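Local coordinates for protein esterase D (Lactobacillus rhamnosus, PDB 3DKR) that probably hydrolyses carboxylic esters, as an esterase of the alpha/beta-hydrolase fold with a catalytic triad, at residues Val122-Ile127 with Gly193-Val198; Arg201-Leu206 with Val216-Tyr221; His29-Ser34 with Leu100-Ile105. One frame throughout, in Å; residues are numbered along the deposited sequence.

How the interactions relate
Interactions 1 and 3 lie at the C-terminal ends of the parallel strands, where the predicted triad of S101, D195 and H226 is gathered; interaction 2 packs a helix on edge strand 216-221 beside them. Interaction 3 carries the nucleophile and the acetate, and interaction 1 carries the acid; their centres are about 10 Å apart. They meet where S101 OG lies 2.7 Å from S125 O. Interaction 2 is again about 10 Å from interaction 1 between centres. Here G193 N lies 2.8 Å from Y221 O, probably hydrogen-bonded, and S125 OG is 3.0 Å from A203 N. Interactions 2 and 3 do not touch, their centres being about 17 Å apart, so interaction 1 bridges them.

Interaction 1: residues Val122-Ile127 with Gly193-Val198; sequences VFSSPI and GQDELV
The hydroxyl of S124 stands 3.1 Å from its neighbour across the contact, as S124 OG faces D195 OD2, and its other close partner there is apolar: V198 CG2 touches S124 OG at 3.6 Å. Outside the two segments S124 OG also makes weak hydrogen bonds to S101 OG and Q191 OE1, which places this serine between the predicted nucleophile and the predicted acid of the triad. Both side chains have the same first rotation: S124 OG is anti to its backbone N (chi1 -161°), as is CG of D195, and each leaves its backbone toward the other segment. V198 gives the largest share of the buried surface, with CG2 4.1 Å from S125 CB and CG1 4.4 Å from the carbonyl O of P126. The two segments are the loops that follow parallel strands 119-122 and 187-192, neighbours in the sheet, and the acid is carried behind the second of them, as is usual in the alpha/beta-hydrolase fold. The carboxylate of D195 is gripped at both oxygens. OD1 closes an Asx turn by accepting from L197 N at 2.8 Å, nearly along the C-O axis, and also takes V198 N at 3.0 Å from above the carboxylate plane (59° out of it). OD2 is hydrogen-bonded to H226 ND1 and Q191 NE2. An alanine in place of D195 would probably leave H226 ND1 without its mate and the amides of L197 and V198 without their acceptor, setting the turn free to shift. S125 OG finds its polar partner in Q191 OE1, so the Q191 amide group serves both loops, with its oxygen bonded to a serine of 122-127 and its nitrogen to the acid.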
# COMPACT_ATOMS: atom_id res chain seq x y z
N VAL A 122 -3.29 -1.14 -6.78
CA VAL A 122 -3.42 -0.30 -5.61
C VAL A 122 -4.83 -0.36 -5.02
O VAL A 122 -5.81 -0.58 -5.73
CB VAL A 122 -3.06 1.16 -5.93
CG1 VAL A 122 -1.68 1.24 -6.64
CG2 VAL A 122 -4.15 1.82 -6.78
N PHE A 123 -4.88 -0.15 -3.72
CA PHE A 123 -6.13 -0.03 -3.00
C PHE A 123 -6.42 1.41 -2.59
O PHE A 123 -7.42 1.66 -1.90
CB PHE A 123 -6.12 -0.90 -1.74
CG PHE A 123 -5.81 -2.36 -1.98
CD1 PHE A 123 -6.18 -2.99 -3.16
CD2 PHE A 123 -5.21 -3.10 -0.98
CE1 PHE A 123 -5.91 -4.35 -3.34
CE2 PHE A 123 -4.96 -4.44 -1.15
CZ PHE A 123 -5.31 -5.06 -2.32
N SER A 124 -5.53 2.33 -2.97
CA SER A 124 -5.79 3.78 -2.90
C SER A 124 -4.79 4.52 -3.78
O SER A 124 -3.77 3.95 -4.20
CB SER A 124 -5.73 4.30 -1.46
OG SER A 124 -6.40 5.55 -1.36
N SER A 125 -5.12 5.77 -4.10
CA SER A 125 -4.27 6.59 -4.97
C SER A 125 -2.91 6.87 -4.35
O SER A 125 -2.76 6.85 -3.14
CB SER A 125 -4.97 7.90 -5.26
OG SER A 125 -6.11 7.66 -6.07
N PRO A 126 -1.90 7.12 -5.20
CA PRO A 126 -0.58 7.41 -4.65
C PRO A 126 -0.53 8.73 -3.90
O PRO A 126 -1.43 9.56 -4.02
CB PRO A 126 0.31 7.46 -5.90
CG PRO A 126 -0.61 7.81 -7.01
CD PRO A 126 -1.92 7.19 -6.67
N ILE A 127 0.56 8.90 -3.15
CA ILE A 127 0.87 10.12 -2.44
C ILE A 127 1.67 10.98 -3.39
O ILE A 127 2.84 10.70 -3.64
CB ILE A 127 1.70 9.79 -1.17
CG1 ILE A 127 0.88 8.89 -0.23
CG2 ILE A 127 2.13 11.07 -0.45
CD1 ILE A 127 1.66 8.32 0.91
N GLY A 193 -14.42 6.31 -2.08
CA GLY A 193 -15.20 7.45 -2.58
C GLY A 193 -15.40 8.60 -1.59
O GLY A 193 -15.91 9.67 -1.98
N GLN A 194 -15.01 8.41 -0.33
CA GLN A 194 -15.04 9.47 0.68
C GLN A 194 -13.67 9.53 1.36
O GLN A 194 -13.53 9.60 2.58
CB GLN A 194 -16.16 9.21 1.69
CG GLN A 194 -17.55 9.22 1.06
CD GLN A 194 -18.01 10.62 0.62
OE1 GLN A 194 -17.40 11.64 0.97
NE2 GLN A 194 -19.11 10.67 -0.15
N ASP A 195 -12.64 9.54 0.53
CA ASP A 195 -11.28 9.45 1.02
C ASP A 195 -10.81 10.77 1.63
O ASP A 195 -10.65 11.79 0.93
CB ASP A 195 -10.32 9.05 -0.11
CG ASP A 195 -8.99 8.53 0.43
OD1 ASP A 195 -8.42 9.16 1.35
OD2 ASP A 195 -8.51 7.49 -0.08
N GLU A 196 -10.56 10.72 2.94
CA GLU A 196 -10.13 11.87 3.72
C GLU A 196 -8.62 12.14 3.71
O GLU A 196 -8.19 13.17 4.25
CB GLU A 196 -10.58 11.70 5.18
CG GLU A 196 -9.76 10.70 6.02
CD GLU A 196 -10.08 9.23 5.80
OE1 GLU A 196 -10.72 8.85 4.79
OE2 GLU A 196 -9.68 8.43 6.69
N LEU A 197 -7.83 11.25 3.11
CA LEU A 197 -6.38 11.36 3.16
C LEU A 197 -5.75 11.67 1.81
O LEU A 197 -4.74 12.35 1.76
CB LEU A 197 -5.76 10.09 3.73
CG LEU A 197 -6.09 9.73 5.17
CD1 LEU A 197 -5.30 8.51 5.56
CD2 LEU A 197 -5.78 10.90 6.11
N VAL A 198 -6.32 11.17 0.71
CA VAL A 198 -5.81 11.47 -0.63
C VAL A 198 -6.96 11.83 -1.55
O VAL A 198 -8.10 11.43 -1.31
CB VAL A 198 -4.99 10.30 -1.23
CG1 VAL A 198 -3.80 9.96 -0.32
CG2 VAL A 198 -5.87 9.09 -1.49

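Interaction 2: residues Arg201-Leu206 with Val216-Tyr221; sequences RLAYQL and VDFHWY
F218 meets both A203 and Y204 with the far end of its ring. CE1 of F218 lies 3.8 Å from A203 CB, and the carbonyl oxygen of A203 sits at the edge of the same ring, near its plane. CZ of F218 comes over one face of the Y204 ring, 3.5 Å from Y204 CE1; the two planes are inclined by 27° and slid apart, so the rings barely overlap. R207, further along the helix, adds a cation-pi contact to F218. Two residues on, W220 repeats the pose, CG anti to the backbone N as in F218. Its six-membered ring takes Y204 OH over one face, offset toward the rim, with OH 3.6 Å from W220 CE3. Y204 CE2 is equally near W220 CZ3, and these planes differ by 22°. A203 CB reaches the indole at its edge. F218 and W220 lie side by side over the same side of the Y204 ring, whose side chain crosses both at about a right angle. Helix segment 202-206 and strand 216-221 run antiparallel (173°), their axes 10.2 Å apart, and the aromatic cluster fills the interface; the helix is the crossover of the beta-alpha-beta unit from strand 187-192 to edge strand 216-221 in the alpha/beta-hydrolase sheet.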
# COMPACT_ATOMS: atom_id res chain seq x y z
N ARG A 201 -9.53 11.54 -7.04
CA ARG A 201 -9.45 11.80 -8.47
C ARG A 201 -8.15 11.28 -9.08
O ARG A 201 -8.07 11.02 -10.29
CB ARG A 201 -9.60 13.30 -8.75
CG ARG A 201 -11.02 13.76 -8.60
CD ARG A 201 -11.17 15.27 -8.71
NE ARG A 201 -10.44 15.96 -7.66
CZ ARG A 201 -10.46 17.28 -7.51
NH1 ARG A 201 -11.17 18.04 -8.34
NH2 ARG A 201 -9.76 17.85 -6.54
N LEU A 202 -7.11 11.14 -8.25
CA LEU A 202 -5.84 10.58 -8.73
C LEU A 202 -5.99 9.18 -9.31
O LEU A 202 -5.20 8.76 -10.16
CB LEU A 202 -4.79 10.56 -7.61
CG LEU A 202 -4.00 11.83 -7.38
CD1 LEU A 202 -4.89 13.06 -7.38
CD2 LEU A 202 -3.22 11.68 -6.05
N ALA A 203 -6.99 8.44 -8.85
CA ALA A 203 -7.20 7.08 -9.33
C ALA A 203 -7.47 7.08 -10.84
O ALA A 203 -7.01 6.20 -11.57
CB ALA A 203 -8.35 6.42 -8.57
N TYR A 204 -8.24 8.07 -11.30
CA TYR A 204 -8.53 8.21 -12.72
C TYR A 204 -7.29 8.59 -13.52
O TYR A 204 -7.08 8.10 -14.64
CB TYR A 204 -9.61 9.26 -12.94
CG TYR A 204 -10.91 8.94 -12.25
CD1 TYR A 204 -11.74 7.94 -12.74
CD2 TYR A 204 -11.31 9.61 -11.12
CE1 TYR A 204 -12.96 7.64 -12.12
CE2 TYR A 204 -12.50 9.32 -10.48
CZ TYR A 204 -13.33 8.33 -10.99
OH TYR A 204 -14.53 8.02 -10.40
N GLN A 205 -6.44 9.43 -12.94
CA GLN A 205 -5.19 9.77 -13.61
C GLN A 205 -4.26 8.55 -13.73
O GLN A 205 -3.58 8.35 -14.74
CB GLN A 205 -4.47 10.91 -12.89
CG GLN A 205 -5.10 12.29 -13.05
CD GLN A 205 -4.07 13.42 -12.89
OE1 GLN A 205 -3.07 13.28 -12.18
NE2 GLN A 205 -4.30 14.53 -13.59
N LEU A 206 -4.24 7.72 -12.68
CA LEU A 206 -3.45 6.50 -12.70
C LEU A 206 -3.97 5.59 -13.82
O LEU A 206 -3.21 5.16 -14.67
CB LEU A 206 -3.50 5.81 -11.33
CG LEU A 206 -2.87 4.43 -11.21
CD1 LEU A 206 -1.40 4.45 -11.63
CD2 LEU A 206 -3.07 3.90 -9.77
N VAL A 216 -6.88 -2.66 -17.25
CA VAL A 216 -7.00 -1.92 -16.00
C VAL A 216 -8.36 -2.19 -15.36
O VAL A 216 -9.40 -1.82 -15.91
CB VAL A 216 -6.79 -0.41 -16.20
CG1 VAL A 216 -6.90 0.31 -14.86
CG2 VAL A 216 -5.43 -0.15 -16.84
N ASP A 217 -8.35 -2.84 -14.21
CA ASP A 217 -9.58 -3.22 -13.52
C ASP A 217 -9.87 -2.20 -12.42
O ASP A 217 -9.22 -2.21 -11.38
CB ASP A 217 -9.42 -4.62 -12.93
CG ASP A 217 -10.70 -5.16 -12.31
OD1 ASP A 217 -11.81 -4.66 -12.60
OD2 ASP A 217 -10.59 -6.14 -11.54
N PHE A 218 -10.84 -1.32 -12.67
CA PHE A 218 -11.05 -0.12 -11.85
C PHE A 218 -12.30 -0.23 -10.97
O PHE A 218 -13.40 -0.51 -11.47
CB PHE A 218 -11.17 1.10 -12.78
CG PHE A 218 -11.23 2.44 -12.06
CD1 PHE A 218 -10.08 3.21 -11.93
CD2 PHE A 218 -12.42 2.94 -11.55
CE1 PHE A 218 -10.12 4.43 -11.30
CE2 PHE A 218 -12.46 4.18 -10.90
CZ PHE A 218 -11.30 4.92 -10.77
N HIS A 219 -12.13 0.05 -9.68
CA HIS A 219 -13.22 -0.06 -8.71
C HIS A 219 -13.28 1.13 -7.78
O HIS A 219 -12.26 1.52 -7.20
CB HIS A 219 -13.07 -1.33 -7.91
CG HIS A 219 -13.19 -2.56 -8.74
ND1 HIS A 219 -14.41 -3.14 -9.02
CD2 HIS A 219 -12.26 -3.28 -9.41
CE1 HIS A 219 -14.22 -4.18 -9.81
NE2 HIS A 219 -12.92 -4.29 -10.05
N TRP A 220 -14.48 1.71 -7.67
CA TRP A 220 -14.77 2.85 -6.79
C TRP A 220 -15.62 2.36 -5.64
O TRP A 220 -16.62 1.67 -5.88
CB TRP A 220 -15.53 3.93 -7.58
CG TRP A 220 -15.52 5.28 -6.92
CD1 TRP A 220 -16.51 5.84 -6.17
CD2 TRP A 220 -14.46 6.23 -6.97
NE1 TRP A 220 -16.12 7.09 -5.72
CE2 TRP A 220 -14.86 7.35 -6.20
CE3 TRP A 220 -13.21 6.24 -7.56
CZ2 TRP A 220 -14.05 8.48 -6.05
CZ3 TRP A 220 -12.41 7.35 -7.42
CH2 TRP A 220 -12.82 8.45 -6.67
N TYR A 221 -15.24 2.69 -4.40
CA TYR A 221 -15.92 2.21 -3.19
C TYR A 221 -16.68 3.39 -2.61
O TYR A 221 -16.18 4.14 -1.78
CB TYR A 221 -14.92 1.53 -2.23
CG TYR A 221 -14.34 0.31 -2.92
CD1 TYR A 221 -15.04 -0.89 -2.96
CD2 TYR A 221 -13.13 0.40 -3.61
CE1 TYR A 221 -14.53 -1.99 -3.66
CE2 TYR A 221 -12.62 -0.68 -4.31
CZ TYR A 221 -13.33 -1.87 -4.35
OH TYR A 221 -12.79 -2.93 -5.04

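Interaction 3: residues His29-Ser34 with Leu100-Ile105; sequences HAYTGS and LSLGGI. With ACT (acetate ion), chain B.
Backbone amides of Y31 and L102 converge on one acetate oxygen in a buried contact between the loop after strand 23-28 and the start of helix 101-113, which carries the predicted nucleophile S101. Y31 N donates to acetate O at 2.8 Å (165°) and L102 N to the same atom at 2.9 Å (158°). The second oxygen, OXT, accepts from S101 N at 2.9 Å, and the acetate is also hydrogen-bonded to H226 NE2. One amide just after the nucleophile and another from the loop behind a neighbouring strand make up the oxyanion hole of alpha/beta hydrolases; the acetate, probably from the crystallisation liquor, occupies a place consistent with that site. S101 sits in the G-X-S-X-G nucleophile elbow, whose last glycine, G103, packs directly on the loop: a CB there would clash with H29 O, to which G103 N makes a weak bond of 3.1 Å. L102 has CG anti to its backbone N (chi1 177°), and its CD2 branch lies 4.0 Å from Y31 CB. On the other flank A30 CB meets L100 CD1 at 4.0 Å. The donor Y31 N belongs to a type II turn from A30 to G33, held by A30 O, which H29 ND1 (2.9 Å) and G33 N (2.8 Å) reach from opposite faces of its plane.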
# COMPACT_ATOMS: atom_id res chain seq x y z
N HIS A 29 1.70 -2.03 3.03
CA HIS A 29 0.80 -1.28 3.89
C HIS A 29 0.83 0.25 3.72
O HIS A 29 1.50 0.77 2.83
CB HIS A 29 0.96 -1.73 5.36
CG HIS A 29 2.26 -1.36 6.02
ND1 HIS A 29 2.55 -0.08 6.45
CD2 HIS A 29 3.29 -2.14 6.43
CE1 HIS A 29 3.72 -0.08 7.06
NE2 HIS A 29 4.20 -1.32 7.06
N ALA A 30 0.07 0.93 4.58
CA ALA A 30 -0.09 2.39 4.52
C ALA A 30 0.97 3.16 5.30
O ALA A 30 1.59 2.63 6.22
CB ALA A 30 -1.46 2.76 5.06
N TYR A 31 1.14 4.43 4.93
CA TYR A 31 1.97 5.35 5.70
C TYR A 31 1.31 5.55 7.07
O TYR A 31 0.11 5.82 7.15
CB TYR A 31 2.05 6.66 4.96
CG TYR A 31 2.98 7.70 5.55
CD1 TYR A 31 4.31 7.42 5.80
CD2 TYR A 31 2.52 9.00 5.76
CE1 TYR A 31 5.16 8.39 6.31
CE2 TYR A 31 3.36 9.98 6.26
CZ TYR A 31 4.68 9.68 6.52
OH TYR A 31 5.53 10.66 7.01
N THR A 32 2.12 5.42 8.12
CA THR A 32 1.71 5.32 9.53
C THR A 32 0.97 4.02 9.86
O THR A 32 0.61 3.78 11.02
CB THR A 32 0.85 6.52 10.03
OG1 THR A 32 -0.51 6.42 9.57
CG2 THR A 32 1.47 7.85 9.61
N GLY A 33 0.77 3.17 8.86
CA GLY A 33 0.11 1.89 9.08
C GLY A 33 1.07 0.81 9.50
O GLY A 33 2.14 1.06 10.08
N SER A 34 0.71 -0.44 9.15
CA SER A 34 1.49 -1.60 9.57
C SER A 34 0.85 -2.81 8.92
O SER A 34 -0.18 -2.67 8.20
CB SER A 34 1.44 -1.77 11.09
OG SER A 34 0.22 -2.36 11.50
N LEU A 100 -1.65 -0.07 -0.32
CA LEU A 100 -2.46 1.12 -0.03
C LEU A 100 -1.79 2.35 -0.66
O LEU A 100 -1.14 2.20 -1.70
CB LEU A 100 -2.72 1.25 1.48
CG LEU A 100 -3.87 0.32 1.92
CD1 LEU A 100 -3.77 -0.06 3.41
CD2 LEU A 100 -5.22 0.96 1.61
N SER A 101 -1.99 3.57 -0.16
CA SER A 101 -1.41 4.72 -0.91
C SER A 101 0.11 4.62 -0.99
O SER A 101 0.70 4.64 -2.08
CB SER A 101 -1.85 6.08 -0.37
OG SER A 101 -3.24 6.33 -0.56
N LEU A 102 0.76 4.47 0.16
CA LEU A 102 2.21 4.36 0.21
C LEU A 102 2.67 3.05 -0.44
O LEU A 102 3.45 3.05 -1.39
CB LEU A 102 2.71 4.46 1.65
CG LEU A 102 4.22 4.29 1.80
CD1 LEU A 102 5.01 5.46 1.19
CD2 LEU A 102 4.56 4.10 3.28
N GLY A 103 2.17 1.92 0.08
CA GLY A 103 2.53 0.61 -0.46
C GLY A 103 2.26 0.53 -1.96
O GLY A 103 2.99 -0.14 -2.69
N GLY A 104 1.20 1.21 -2.40
CA GLY A 104 0.80 1.20 -3.82
C GLY A 104 1.78 1.90 -4.75
O GLY A 104 1.88 1.55 -5.93
N ILE A 105 2.51 2.89 -4.25
CA ILE A 105 3.57 3.53 -5.02
C ILE A 105 4.59 2.44 -5.35
O ILE A 105 5.02 2.32 -6.50
CB ILE A 105 4.27 4.67 -4.23
CG1 ILE A 105 3.30 5.83 -4.03
CG2 ILE A 105 5.55 5.18 -4.95
CD1 ILE A 105 3.76 6.78 -2.91
C ACT B . -1.67 5.27 2.99
O ACT B . -0.46 5.02 2.71
OXT ACT B . -2.58 4.57 2.45
CH3 ACT B . -2.05 6.38 3.93